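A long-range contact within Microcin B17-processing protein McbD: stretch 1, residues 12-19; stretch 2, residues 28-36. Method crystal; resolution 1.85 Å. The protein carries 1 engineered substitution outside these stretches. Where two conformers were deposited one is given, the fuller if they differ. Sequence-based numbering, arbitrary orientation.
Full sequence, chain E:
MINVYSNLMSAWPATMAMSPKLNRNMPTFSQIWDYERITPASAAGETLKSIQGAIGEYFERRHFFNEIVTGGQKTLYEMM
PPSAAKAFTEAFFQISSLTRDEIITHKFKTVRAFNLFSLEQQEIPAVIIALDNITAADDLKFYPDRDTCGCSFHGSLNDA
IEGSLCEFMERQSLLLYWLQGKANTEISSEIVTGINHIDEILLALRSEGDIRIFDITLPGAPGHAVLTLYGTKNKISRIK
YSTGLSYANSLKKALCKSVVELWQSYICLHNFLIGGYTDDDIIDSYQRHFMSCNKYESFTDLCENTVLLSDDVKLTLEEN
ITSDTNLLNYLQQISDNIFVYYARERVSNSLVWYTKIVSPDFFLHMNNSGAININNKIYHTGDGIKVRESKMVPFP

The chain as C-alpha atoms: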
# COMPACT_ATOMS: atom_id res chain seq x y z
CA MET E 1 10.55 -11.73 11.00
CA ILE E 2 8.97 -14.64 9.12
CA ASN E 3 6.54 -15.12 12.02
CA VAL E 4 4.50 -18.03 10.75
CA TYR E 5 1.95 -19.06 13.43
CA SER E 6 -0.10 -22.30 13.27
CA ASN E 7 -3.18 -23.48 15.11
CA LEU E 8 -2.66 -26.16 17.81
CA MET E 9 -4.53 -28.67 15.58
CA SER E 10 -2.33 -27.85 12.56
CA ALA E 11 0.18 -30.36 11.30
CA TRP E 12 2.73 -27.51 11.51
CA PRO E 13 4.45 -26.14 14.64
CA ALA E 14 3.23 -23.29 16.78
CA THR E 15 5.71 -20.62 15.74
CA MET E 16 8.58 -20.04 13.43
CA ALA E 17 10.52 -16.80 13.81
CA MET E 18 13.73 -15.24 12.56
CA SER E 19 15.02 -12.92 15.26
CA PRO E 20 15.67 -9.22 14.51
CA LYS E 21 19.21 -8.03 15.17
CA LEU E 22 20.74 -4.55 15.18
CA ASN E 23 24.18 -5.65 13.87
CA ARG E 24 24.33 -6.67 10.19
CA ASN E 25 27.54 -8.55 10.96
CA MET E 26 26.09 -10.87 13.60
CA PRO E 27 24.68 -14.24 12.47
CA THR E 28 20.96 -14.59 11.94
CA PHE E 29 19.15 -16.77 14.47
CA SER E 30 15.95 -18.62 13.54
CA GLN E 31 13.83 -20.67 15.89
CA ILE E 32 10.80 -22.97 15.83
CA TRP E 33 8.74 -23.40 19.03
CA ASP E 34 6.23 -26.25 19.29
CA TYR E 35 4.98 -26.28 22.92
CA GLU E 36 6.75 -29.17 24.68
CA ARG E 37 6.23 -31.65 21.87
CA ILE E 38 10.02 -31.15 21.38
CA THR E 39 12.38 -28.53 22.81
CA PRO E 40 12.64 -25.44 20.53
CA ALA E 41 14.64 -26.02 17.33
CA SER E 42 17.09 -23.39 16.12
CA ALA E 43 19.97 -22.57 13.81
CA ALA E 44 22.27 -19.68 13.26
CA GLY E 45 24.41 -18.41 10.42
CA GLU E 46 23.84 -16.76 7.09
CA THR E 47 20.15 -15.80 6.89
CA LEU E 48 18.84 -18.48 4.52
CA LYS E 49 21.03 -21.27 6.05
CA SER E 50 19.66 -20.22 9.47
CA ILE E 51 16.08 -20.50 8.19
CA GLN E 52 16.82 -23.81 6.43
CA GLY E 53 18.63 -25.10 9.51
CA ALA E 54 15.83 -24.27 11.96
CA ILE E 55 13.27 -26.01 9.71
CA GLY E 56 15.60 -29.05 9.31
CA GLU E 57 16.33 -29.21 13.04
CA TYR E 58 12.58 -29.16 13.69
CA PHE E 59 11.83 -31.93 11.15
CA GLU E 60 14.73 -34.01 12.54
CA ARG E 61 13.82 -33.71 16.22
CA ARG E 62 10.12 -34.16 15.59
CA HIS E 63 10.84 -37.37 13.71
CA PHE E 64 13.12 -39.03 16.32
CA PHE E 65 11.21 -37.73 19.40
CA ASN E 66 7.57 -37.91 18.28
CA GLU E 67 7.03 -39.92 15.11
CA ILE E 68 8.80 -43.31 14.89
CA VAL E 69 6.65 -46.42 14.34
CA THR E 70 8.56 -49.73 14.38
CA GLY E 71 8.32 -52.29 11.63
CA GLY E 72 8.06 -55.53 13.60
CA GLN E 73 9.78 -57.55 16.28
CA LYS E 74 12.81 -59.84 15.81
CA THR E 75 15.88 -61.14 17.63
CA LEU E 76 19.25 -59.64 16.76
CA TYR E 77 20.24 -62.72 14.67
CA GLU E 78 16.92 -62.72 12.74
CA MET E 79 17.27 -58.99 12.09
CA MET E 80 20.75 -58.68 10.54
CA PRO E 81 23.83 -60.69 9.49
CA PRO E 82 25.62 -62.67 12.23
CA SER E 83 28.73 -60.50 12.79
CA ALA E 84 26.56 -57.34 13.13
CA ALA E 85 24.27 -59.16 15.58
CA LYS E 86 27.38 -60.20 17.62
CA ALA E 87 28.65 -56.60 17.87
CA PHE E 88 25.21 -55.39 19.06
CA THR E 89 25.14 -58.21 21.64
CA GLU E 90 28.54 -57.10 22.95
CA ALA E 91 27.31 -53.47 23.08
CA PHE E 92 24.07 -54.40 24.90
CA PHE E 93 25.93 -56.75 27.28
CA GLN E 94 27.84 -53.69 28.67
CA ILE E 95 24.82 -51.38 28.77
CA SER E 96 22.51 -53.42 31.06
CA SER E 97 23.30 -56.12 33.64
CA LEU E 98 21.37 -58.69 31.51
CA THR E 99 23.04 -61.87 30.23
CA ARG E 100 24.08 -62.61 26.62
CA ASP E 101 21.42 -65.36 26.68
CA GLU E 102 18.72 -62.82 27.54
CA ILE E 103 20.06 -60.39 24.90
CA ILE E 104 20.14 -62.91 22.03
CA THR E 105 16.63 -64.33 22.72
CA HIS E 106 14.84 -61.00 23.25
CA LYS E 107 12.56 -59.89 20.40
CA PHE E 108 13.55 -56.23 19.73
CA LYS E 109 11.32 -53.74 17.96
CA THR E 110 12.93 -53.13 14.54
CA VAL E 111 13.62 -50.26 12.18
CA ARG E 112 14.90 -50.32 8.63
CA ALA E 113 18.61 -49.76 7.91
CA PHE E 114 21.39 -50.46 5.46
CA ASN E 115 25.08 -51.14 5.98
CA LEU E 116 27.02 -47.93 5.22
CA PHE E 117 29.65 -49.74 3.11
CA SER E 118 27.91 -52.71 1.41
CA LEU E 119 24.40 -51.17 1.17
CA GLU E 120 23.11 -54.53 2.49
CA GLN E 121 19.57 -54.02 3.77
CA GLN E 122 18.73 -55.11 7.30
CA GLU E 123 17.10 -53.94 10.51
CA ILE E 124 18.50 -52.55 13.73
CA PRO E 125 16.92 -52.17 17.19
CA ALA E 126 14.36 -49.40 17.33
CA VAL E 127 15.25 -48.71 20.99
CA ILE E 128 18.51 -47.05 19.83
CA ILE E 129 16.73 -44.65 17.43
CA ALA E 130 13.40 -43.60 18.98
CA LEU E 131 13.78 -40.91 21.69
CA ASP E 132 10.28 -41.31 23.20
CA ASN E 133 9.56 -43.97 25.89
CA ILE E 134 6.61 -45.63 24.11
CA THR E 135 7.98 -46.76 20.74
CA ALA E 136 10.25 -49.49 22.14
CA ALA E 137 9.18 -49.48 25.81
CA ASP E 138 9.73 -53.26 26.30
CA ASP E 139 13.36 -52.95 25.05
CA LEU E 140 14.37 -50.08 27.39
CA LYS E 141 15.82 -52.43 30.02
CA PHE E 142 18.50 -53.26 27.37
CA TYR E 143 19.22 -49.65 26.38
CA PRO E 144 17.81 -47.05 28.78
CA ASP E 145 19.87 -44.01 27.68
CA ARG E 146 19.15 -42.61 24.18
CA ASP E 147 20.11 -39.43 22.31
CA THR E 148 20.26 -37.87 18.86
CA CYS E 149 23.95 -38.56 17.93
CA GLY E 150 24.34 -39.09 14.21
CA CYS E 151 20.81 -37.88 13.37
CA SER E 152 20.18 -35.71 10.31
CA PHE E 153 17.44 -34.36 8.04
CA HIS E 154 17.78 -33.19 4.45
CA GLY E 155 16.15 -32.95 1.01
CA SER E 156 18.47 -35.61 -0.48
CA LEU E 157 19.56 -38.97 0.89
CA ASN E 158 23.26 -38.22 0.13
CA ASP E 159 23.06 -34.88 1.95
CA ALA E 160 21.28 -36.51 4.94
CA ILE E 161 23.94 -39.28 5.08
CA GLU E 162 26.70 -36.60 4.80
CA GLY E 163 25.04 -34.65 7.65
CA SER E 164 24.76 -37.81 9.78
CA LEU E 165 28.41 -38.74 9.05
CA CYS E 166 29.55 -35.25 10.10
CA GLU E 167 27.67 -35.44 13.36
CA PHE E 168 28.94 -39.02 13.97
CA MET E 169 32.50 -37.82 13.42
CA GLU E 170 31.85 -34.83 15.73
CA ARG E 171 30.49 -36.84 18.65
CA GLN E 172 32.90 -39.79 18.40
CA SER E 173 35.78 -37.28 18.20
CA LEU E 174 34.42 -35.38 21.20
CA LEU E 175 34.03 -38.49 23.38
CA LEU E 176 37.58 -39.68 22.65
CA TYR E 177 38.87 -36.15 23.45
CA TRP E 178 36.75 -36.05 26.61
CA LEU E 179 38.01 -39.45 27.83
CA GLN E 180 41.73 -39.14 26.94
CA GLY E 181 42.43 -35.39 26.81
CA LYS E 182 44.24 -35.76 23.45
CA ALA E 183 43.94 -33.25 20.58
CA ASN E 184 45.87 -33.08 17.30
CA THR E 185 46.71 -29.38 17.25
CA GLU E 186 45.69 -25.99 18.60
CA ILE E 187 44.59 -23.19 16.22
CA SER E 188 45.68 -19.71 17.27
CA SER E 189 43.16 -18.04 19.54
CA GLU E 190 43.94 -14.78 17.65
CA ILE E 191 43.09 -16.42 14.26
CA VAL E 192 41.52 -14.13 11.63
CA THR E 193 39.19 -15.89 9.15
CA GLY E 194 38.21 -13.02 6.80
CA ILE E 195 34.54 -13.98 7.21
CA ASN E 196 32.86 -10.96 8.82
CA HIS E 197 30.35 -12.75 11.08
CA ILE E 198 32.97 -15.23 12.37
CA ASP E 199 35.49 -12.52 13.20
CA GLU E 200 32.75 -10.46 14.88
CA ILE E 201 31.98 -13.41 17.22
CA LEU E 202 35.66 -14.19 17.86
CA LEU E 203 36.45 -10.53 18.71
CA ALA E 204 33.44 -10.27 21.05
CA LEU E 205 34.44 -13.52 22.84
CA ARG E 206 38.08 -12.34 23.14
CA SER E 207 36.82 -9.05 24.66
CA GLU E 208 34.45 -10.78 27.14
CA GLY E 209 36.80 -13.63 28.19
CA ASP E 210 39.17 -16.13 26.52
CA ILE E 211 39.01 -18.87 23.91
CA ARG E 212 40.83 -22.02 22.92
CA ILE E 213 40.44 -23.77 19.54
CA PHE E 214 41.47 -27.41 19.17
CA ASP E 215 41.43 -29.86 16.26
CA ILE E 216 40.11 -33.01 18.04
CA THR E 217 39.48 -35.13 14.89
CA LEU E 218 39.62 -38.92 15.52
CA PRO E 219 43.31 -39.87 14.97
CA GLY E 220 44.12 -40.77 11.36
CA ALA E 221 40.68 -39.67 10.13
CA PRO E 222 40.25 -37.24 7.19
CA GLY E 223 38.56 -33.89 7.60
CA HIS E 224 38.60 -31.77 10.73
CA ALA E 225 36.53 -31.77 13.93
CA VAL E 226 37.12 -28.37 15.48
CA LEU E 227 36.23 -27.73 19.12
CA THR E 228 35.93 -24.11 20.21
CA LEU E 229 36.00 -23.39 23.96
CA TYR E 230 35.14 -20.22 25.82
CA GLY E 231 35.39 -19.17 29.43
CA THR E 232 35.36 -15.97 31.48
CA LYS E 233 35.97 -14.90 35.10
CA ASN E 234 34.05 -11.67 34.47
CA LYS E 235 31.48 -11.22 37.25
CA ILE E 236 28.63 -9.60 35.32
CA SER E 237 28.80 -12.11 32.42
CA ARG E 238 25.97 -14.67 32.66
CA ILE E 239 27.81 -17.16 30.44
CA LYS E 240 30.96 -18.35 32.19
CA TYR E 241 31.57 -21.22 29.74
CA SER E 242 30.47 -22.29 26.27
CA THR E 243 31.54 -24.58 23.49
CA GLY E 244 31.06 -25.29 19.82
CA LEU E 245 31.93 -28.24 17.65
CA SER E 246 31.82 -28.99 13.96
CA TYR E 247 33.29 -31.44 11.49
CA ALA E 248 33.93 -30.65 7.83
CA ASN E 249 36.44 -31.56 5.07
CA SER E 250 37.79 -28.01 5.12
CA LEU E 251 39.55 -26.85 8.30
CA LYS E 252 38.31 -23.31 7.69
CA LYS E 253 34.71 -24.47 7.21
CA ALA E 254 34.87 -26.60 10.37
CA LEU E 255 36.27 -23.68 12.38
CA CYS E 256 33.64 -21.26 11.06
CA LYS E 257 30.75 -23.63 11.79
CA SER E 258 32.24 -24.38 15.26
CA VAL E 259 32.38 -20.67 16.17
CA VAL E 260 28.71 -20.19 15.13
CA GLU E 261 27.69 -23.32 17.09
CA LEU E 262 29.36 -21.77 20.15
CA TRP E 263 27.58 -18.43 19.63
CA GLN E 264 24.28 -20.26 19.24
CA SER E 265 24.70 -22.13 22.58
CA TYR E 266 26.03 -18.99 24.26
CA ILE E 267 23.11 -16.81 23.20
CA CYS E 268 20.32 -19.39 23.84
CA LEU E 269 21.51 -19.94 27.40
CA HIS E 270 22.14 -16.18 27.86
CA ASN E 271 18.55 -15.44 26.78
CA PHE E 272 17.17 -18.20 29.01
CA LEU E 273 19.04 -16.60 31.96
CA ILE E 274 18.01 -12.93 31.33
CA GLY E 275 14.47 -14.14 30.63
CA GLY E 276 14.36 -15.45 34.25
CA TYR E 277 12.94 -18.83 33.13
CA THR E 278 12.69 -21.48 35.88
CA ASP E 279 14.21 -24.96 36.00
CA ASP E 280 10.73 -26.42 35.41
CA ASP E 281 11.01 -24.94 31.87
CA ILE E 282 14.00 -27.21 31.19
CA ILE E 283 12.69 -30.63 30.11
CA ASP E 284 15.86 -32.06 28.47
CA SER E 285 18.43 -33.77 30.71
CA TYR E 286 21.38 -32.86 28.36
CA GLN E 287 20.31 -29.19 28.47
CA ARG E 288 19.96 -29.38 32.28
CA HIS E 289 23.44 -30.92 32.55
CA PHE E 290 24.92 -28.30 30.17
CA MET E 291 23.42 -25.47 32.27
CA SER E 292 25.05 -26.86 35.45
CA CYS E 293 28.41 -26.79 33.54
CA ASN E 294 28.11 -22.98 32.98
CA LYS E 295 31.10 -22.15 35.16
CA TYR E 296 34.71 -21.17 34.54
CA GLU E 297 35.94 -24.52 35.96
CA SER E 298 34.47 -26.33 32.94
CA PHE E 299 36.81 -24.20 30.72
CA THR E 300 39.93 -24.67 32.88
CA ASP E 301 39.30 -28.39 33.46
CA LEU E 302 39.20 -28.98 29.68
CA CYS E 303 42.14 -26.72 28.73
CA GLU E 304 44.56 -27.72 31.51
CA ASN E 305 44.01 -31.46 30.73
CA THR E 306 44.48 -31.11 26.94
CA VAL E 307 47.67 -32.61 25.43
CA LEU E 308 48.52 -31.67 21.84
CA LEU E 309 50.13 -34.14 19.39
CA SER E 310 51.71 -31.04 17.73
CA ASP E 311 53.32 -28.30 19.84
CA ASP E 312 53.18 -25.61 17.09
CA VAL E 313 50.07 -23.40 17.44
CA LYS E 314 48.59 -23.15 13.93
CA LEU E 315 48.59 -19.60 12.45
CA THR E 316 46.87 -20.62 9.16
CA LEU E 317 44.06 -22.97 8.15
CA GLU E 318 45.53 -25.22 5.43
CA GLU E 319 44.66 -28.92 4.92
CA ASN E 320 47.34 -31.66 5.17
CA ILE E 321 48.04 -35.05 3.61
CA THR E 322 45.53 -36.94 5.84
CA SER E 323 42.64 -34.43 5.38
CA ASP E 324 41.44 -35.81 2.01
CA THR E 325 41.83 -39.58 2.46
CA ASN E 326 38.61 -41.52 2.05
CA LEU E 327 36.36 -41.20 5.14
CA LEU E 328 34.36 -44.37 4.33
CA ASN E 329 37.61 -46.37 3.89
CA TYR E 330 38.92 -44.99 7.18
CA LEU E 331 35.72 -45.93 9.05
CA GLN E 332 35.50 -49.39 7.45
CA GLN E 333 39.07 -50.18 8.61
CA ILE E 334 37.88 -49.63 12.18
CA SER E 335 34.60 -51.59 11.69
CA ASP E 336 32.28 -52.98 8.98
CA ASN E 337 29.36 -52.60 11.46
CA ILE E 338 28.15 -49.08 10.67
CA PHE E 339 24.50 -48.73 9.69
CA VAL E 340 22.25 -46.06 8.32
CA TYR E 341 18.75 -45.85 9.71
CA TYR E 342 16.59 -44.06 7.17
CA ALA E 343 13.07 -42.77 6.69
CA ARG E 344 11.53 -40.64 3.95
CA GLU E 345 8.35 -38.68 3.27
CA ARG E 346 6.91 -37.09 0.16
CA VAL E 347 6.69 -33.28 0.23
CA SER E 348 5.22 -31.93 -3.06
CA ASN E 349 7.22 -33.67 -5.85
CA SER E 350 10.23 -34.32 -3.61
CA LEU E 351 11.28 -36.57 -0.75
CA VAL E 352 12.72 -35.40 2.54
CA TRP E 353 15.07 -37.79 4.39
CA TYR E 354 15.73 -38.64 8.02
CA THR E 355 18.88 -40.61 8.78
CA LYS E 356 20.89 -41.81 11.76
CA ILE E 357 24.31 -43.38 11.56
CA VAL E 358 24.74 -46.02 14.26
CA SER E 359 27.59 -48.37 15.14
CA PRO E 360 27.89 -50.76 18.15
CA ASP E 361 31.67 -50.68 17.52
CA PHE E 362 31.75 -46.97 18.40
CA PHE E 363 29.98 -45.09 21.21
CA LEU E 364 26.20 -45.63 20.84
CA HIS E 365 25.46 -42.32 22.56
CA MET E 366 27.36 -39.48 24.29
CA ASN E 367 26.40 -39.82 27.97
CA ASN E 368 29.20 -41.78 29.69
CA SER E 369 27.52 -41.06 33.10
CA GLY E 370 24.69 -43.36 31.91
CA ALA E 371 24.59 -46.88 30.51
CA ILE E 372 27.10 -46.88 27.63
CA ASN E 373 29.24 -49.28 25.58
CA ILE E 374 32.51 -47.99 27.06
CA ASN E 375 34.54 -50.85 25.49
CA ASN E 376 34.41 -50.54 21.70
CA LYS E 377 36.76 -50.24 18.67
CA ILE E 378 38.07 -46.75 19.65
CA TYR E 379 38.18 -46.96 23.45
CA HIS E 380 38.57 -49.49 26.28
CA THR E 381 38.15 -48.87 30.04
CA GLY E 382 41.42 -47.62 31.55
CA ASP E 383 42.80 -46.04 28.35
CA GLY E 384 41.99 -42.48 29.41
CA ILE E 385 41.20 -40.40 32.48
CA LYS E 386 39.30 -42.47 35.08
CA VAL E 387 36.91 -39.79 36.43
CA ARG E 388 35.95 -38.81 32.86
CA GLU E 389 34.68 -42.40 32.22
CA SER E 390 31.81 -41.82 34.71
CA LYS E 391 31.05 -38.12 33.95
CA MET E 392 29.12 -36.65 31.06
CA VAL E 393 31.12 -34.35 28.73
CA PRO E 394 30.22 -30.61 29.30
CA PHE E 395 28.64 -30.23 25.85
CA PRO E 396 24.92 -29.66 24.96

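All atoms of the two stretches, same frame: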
# COMPACT_ATOMS: atom_id res chain seq x y z
N TRP E 12 1.51 -28.32 11.44
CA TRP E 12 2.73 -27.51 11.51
C TRP E 12 2.94 -26.92 12.93
O TRP E 12 2.00 -26.82 13.72
CB TRP E 12 2.71 -26.44 10.38
CG TRP E 12 2.55 -27.16 9.07
CD1 TRP E 12 1.41 -27.31 8.35
CD2 TRP E 12 3.52 -28.00 8.45
NE1 TRP E 12 1.62 -28.14 7.28
CE2 TRP E 12 2.90 -28.59 7.32
CE3 TRP E 12 4.87 -28.28 8.72
CZ2 TRP E 12 3.59 -29.44 6.46
CZ3 TRP E 12 5.55 -29.13 7.86
CH2 TRP E 12 4.90 -29.70 6.73
N PRO E 13 4.17 -26.57 13.27
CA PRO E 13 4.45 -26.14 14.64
C PRO E 13 3.87 -24.79 14.98
O PRO E 13 3.56 -23.99 14.08
CB PRO E 13 5.97 -26.10 14.69
CG PRO E 13 6.36 -25.89 13.29
CD PRO E 13 5.39 -26.63 12.46
N ALA E 14 3.81 -24.52 16.28
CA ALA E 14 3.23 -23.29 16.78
C ALA E 14 3.78 -22.01 16.16
O ALA E 14 3.02 -21.15 15.75
CB ALA E 14 3.34 -23.22 18.30
N THR E 15 5.10 -21.87 16.15
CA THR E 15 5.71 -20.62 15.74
C THR E 15 7.03 -20.88 15.06
O THR E 15 7.84 -21.66 15.56
CB THR E 15 5.97 -19.68 16.96
OG1 THR E 15 7.05 -20.19 17.75
CG2 THR E 15 4.76 -19.53 17.83
N MET E 16 7.23 -20.25 13.91
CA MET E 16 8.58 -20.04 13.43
C MET E 16 8.86 -18.54 13.41
O MET E 16 7.99 -17.73 13.10
CB MET E 16 8.81 -20.58 12.04
CG MET E 16 10.27 -20.35 11.64
SD MET E 16 10.73 -21.19 10.15
CE MET E 16 12.47 -20.78 10.17
N ALA E 17 10.08 -18.19 13.79
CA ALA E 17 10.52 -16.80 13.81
C ALA E 17 12.02 -16.67 13.53
O ALA E 17 12.83 -17.47 13.98
CB ALA E 17 10.16 -16.17 15.14
N MET E 18 12.36 -15.68 12.72
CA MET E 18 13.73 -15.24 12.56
C MET E 18 13.87 -14.01 13.44
O MET E 18 13.10 -13.06 13.31
CB MET E 18 13.98 -14.91 11.10
CG MET E 18 15.39 -14.45 10.79
SD MET E 18 15.50 -14.07 9.03
CE MET E 18 15.43 -12.29 9.03
N SER E 19 14.81 -14.04 14.35
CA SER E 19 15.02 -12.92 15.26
C SER E 19 15.60 -11.65 14.58
O SER E 19 16.55 -11.73 13.82
CB SER E 19 15.92 -13.33 16.41
OG SER E 19 16.14 -12.20 17.24
N THR E 28 22.38 -14.54 11.79
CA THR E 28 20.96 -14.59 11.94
C THR E 28 20.64 -15.83 12.76
O THR E 28 21.27 -16.87 12.57
CB THR E 28 20.29 -14.69 10.55
OG1 THR E 28 20.51 -13.47 9.84
CG2 THR E 28 18.78 -14.95 10.64
N PHE E 29 19.63 -15.71 13.62
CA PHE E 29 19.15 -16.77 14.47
C PHE E 29 17.69 -17.00 14.13
O PHE E 29 16.90 -16.04 14.10
CB PHE E 29 19.29 -16.32 15.91
CG PHE E 29 18.78 -17.32 16.91
CD1 PHE E 29 19.59 -18.39 17.34
CD2 PHE E 29 17.50 -17.20 17.46
CE1 PHE E 29 19.11 -19.32 18.27
CE2 PHE E 29 17.03 -18.10 18.41
CZ PHE E 29 17.83 -19.16 18.81
N SER E 30 17.34 -18.25 13.86
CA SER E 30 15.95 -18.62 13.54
C SER E 30 15.54 -19.75 14.47
O SER E 30 16.34 -20.61 14.77
CB SER E 30 15.80 -19.08 12.09
OG SER E 30 16.08 -18.02 11.18
N GLN E 31 14.28 -19.73 14.89
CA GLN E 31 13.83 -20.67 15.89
C GLN E 31 12.39 -21.12 15.61
O GLN E 31 11.57 -20.33 15.16
CB GLN E 31 13.94 -20.01 17.26
CG GLN E 31 13.57 -20.91 18.42
CD GLN E 31 13.93 -20.31 19.78
OE1 GLN E 31 14.87 -20.76 20.42
NE2 GLN E 31 13.19 -19.32 20.21
N ILE E 32 12.13 -22.41 15.85
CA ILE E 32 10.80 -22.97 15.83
C ILE E 32 10.43 -23.42 17.24
O ILE E 32 11.18 -24.14 17.88
CB ILE E 32 10.71 -24.12 14.82
CG1 ILE E 32 10.82 -23.52 13.41
CG2 ILE E 32 9.40 -24.90 14.99
CD1 ILE E 32 10.97 -24.50 12.30
N TRP E 33 9.27 -22.98 17.73
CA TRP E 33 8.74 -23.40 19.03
C TRP E 33 7.48 -24.22 18.75
O TRP E 33 6.68 -23.87 17.87
CB TRP E 33 8.47 -22.18 19.93
CG TRP E 33 7.77 -22.47 21.27
CD1 TRP E 33 8.36 -22.95 22.40
CD2 TRP E 33 6.38 -22.29 21.59
NE1 TRP E 33 7.42 -23.08 23.40
CE2 TRP E 33 6.20 -22.68 22.93
CE3 TRP E 33 5.27 -21.82 20.87
CZ2 TRP E 33 4.95 -22.63 23.58
CZ3 TRP E 33 4.03 -21.78 21.51
CH2 TRP E 33 3.88 -22.18 22.85
N ASP E 34 7.35 -25.34 19.46
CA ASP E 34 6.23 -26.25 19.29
C ASP E 34 5.83 -26.80 20.67
O ASP E 34 5.87 -28.00 20.88
CB ASP E 34 6.61 -27.37 18.31
CG ASP E 34 5.41 -28.03 17.63
OD1 ASP E 34 4.29 -27.46 17.68
OD2 ASP E 34 5.60 -29.14 17.02
N TYR E 35 5.45 -25.90 21.58
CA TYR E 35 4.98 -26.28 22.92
C TYR E 35 6.09 -27.13 23.57
O TYR E 35 7.25 -26.77 23.43
CB TYR E 35 3.62 -27.02 22.84
CG TYR E 35 2.59 -26.26 22.05
CD1 TYR E 35 1.92 -25.18 22.61
CD2 TYR E 35 2.29 -26.61 20.73
CE1 TYR E 35 0.98 -24.46 21.87
CE2 TYR E 35 1.36 -25.92 19.99
CZ TYR E 35 0.71 -24.84 20.56
OH TYR E 35 -0.20 -24.16 19.82
N GLU E 36 5.75 -28.26 24.16
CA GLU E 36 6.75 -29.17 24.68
C GLU E 36 6.66 -30.51 23.96
O GLU E 36 7.07 -31.55 24.50
CB GLU E 36 6.59 -29.30 26.19
CG GLU E 36 6.75 -27.95 26.88
CD GLU E 36 6.62 -28.02 28.39
OE1 GLU E 36 5.76 -28.75 28.94
OE2 GLU E 36 7.39 -27.32 29.05
O HOH W 1 18.87 -12.92 13.94

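The two stretches lie side by side as antiparallel strands, their N-to-C directions 173° apart and their axes approaching to 4.8 Å. Stretch 1 contributes the strand around Thr-15 to Met-18, and stretch 2 the strand from Thr-28 to Trp-33. Together they bury about 650 Å² of surface. The register runs from Ala-14 opposite Asp-34 to Ser-19 opposite Phe-29.

Trp-12 makes no contact with stretch 2; its CB points away from it. Pro-13 begins the packing. Its CG lies 3.6 Å from CG2 of Ile-32, an apolar contact between two buried residues. Its CB also sits 3.6 Å from CG of Asp-34, so the ring packs beside the carboxylate as well.

Ala-14 precedes the strand, and its amide is not part of the regular ladder. Ala-14 N donates to the side chain of Asp-34, with OD1 at 3.3 Å. The backbone O of Trp-33 is equally near this nitrogen, but the angle is too poor for a hydrogen bond. The methyl group of Ala-14 packs against two aromatic residues. Its CB is 3.5 Å from CE3 of Trp-33 and 3.8 Å from CE2 of Tyr-35. With the Tyr-35 ring it makes an off-centre CH-pi contact.

Thr-15 and Trp-33 form the first hydrogen-bonded pair. Thr-15 N donates to Trp-33 O at 3.1 Å, and Trp-33 N donates to Thr-15 O at 2.9 Å. Both side chains project from the same face of the sheet. There Thr-15 OG1 comes within 3.3 Å of Trp-33 CB, while the threonine methyl CG2 lies at the edge of the indole ring. Thr-15 O also receives a CA-H...O contact from Ile-32, with CA 3.2 Å away.

Met-16 faces Ile-32 in a non-hydrogen-bonded pair, with their CA atoms 4.4 Å apart. Their side chains share the opposite face, where Met-16 CG meets Ile-32 CG1 at 3.7 Å. The methionine is extended, with all three chi angles t, and its CE reaches to 4.2 Å from Ser-30 CB.

Ala-17 and Gln-31 repeat the reciprocal pattern. Ala-17 N donates to Gln-31 O at 2.9 Å, and Gln-31 N donates to Ala-17 O at 2.8 Å. Both CB atoms are on the face of Thr-15 and Trp-33, but the end of the Gln-31 side chain leads away from stretch 1.

Met-18 pairs with Ser-30 without hydrogen bonds, their CA atoms 4.2 Å apart. Their side chains return to the face of Met-16 and Ile-32. Met-18 CG lies 3.4 Å from Thr-28 CG2, a close carbon-carbon approach, and 3.7 Å from Ser-30 OG.

Ser-19 extends the backbone bonding by one more step. Its N donates to Phe-29 O at 2.9 Å. In place of a direct return bond, one water links the backbones: it donates to Ser-19 O at 2.6 Å and accepts from Phe-29 N at 2.9 Å. Ser-19 CB lies at the edge of the Phe-29 ring.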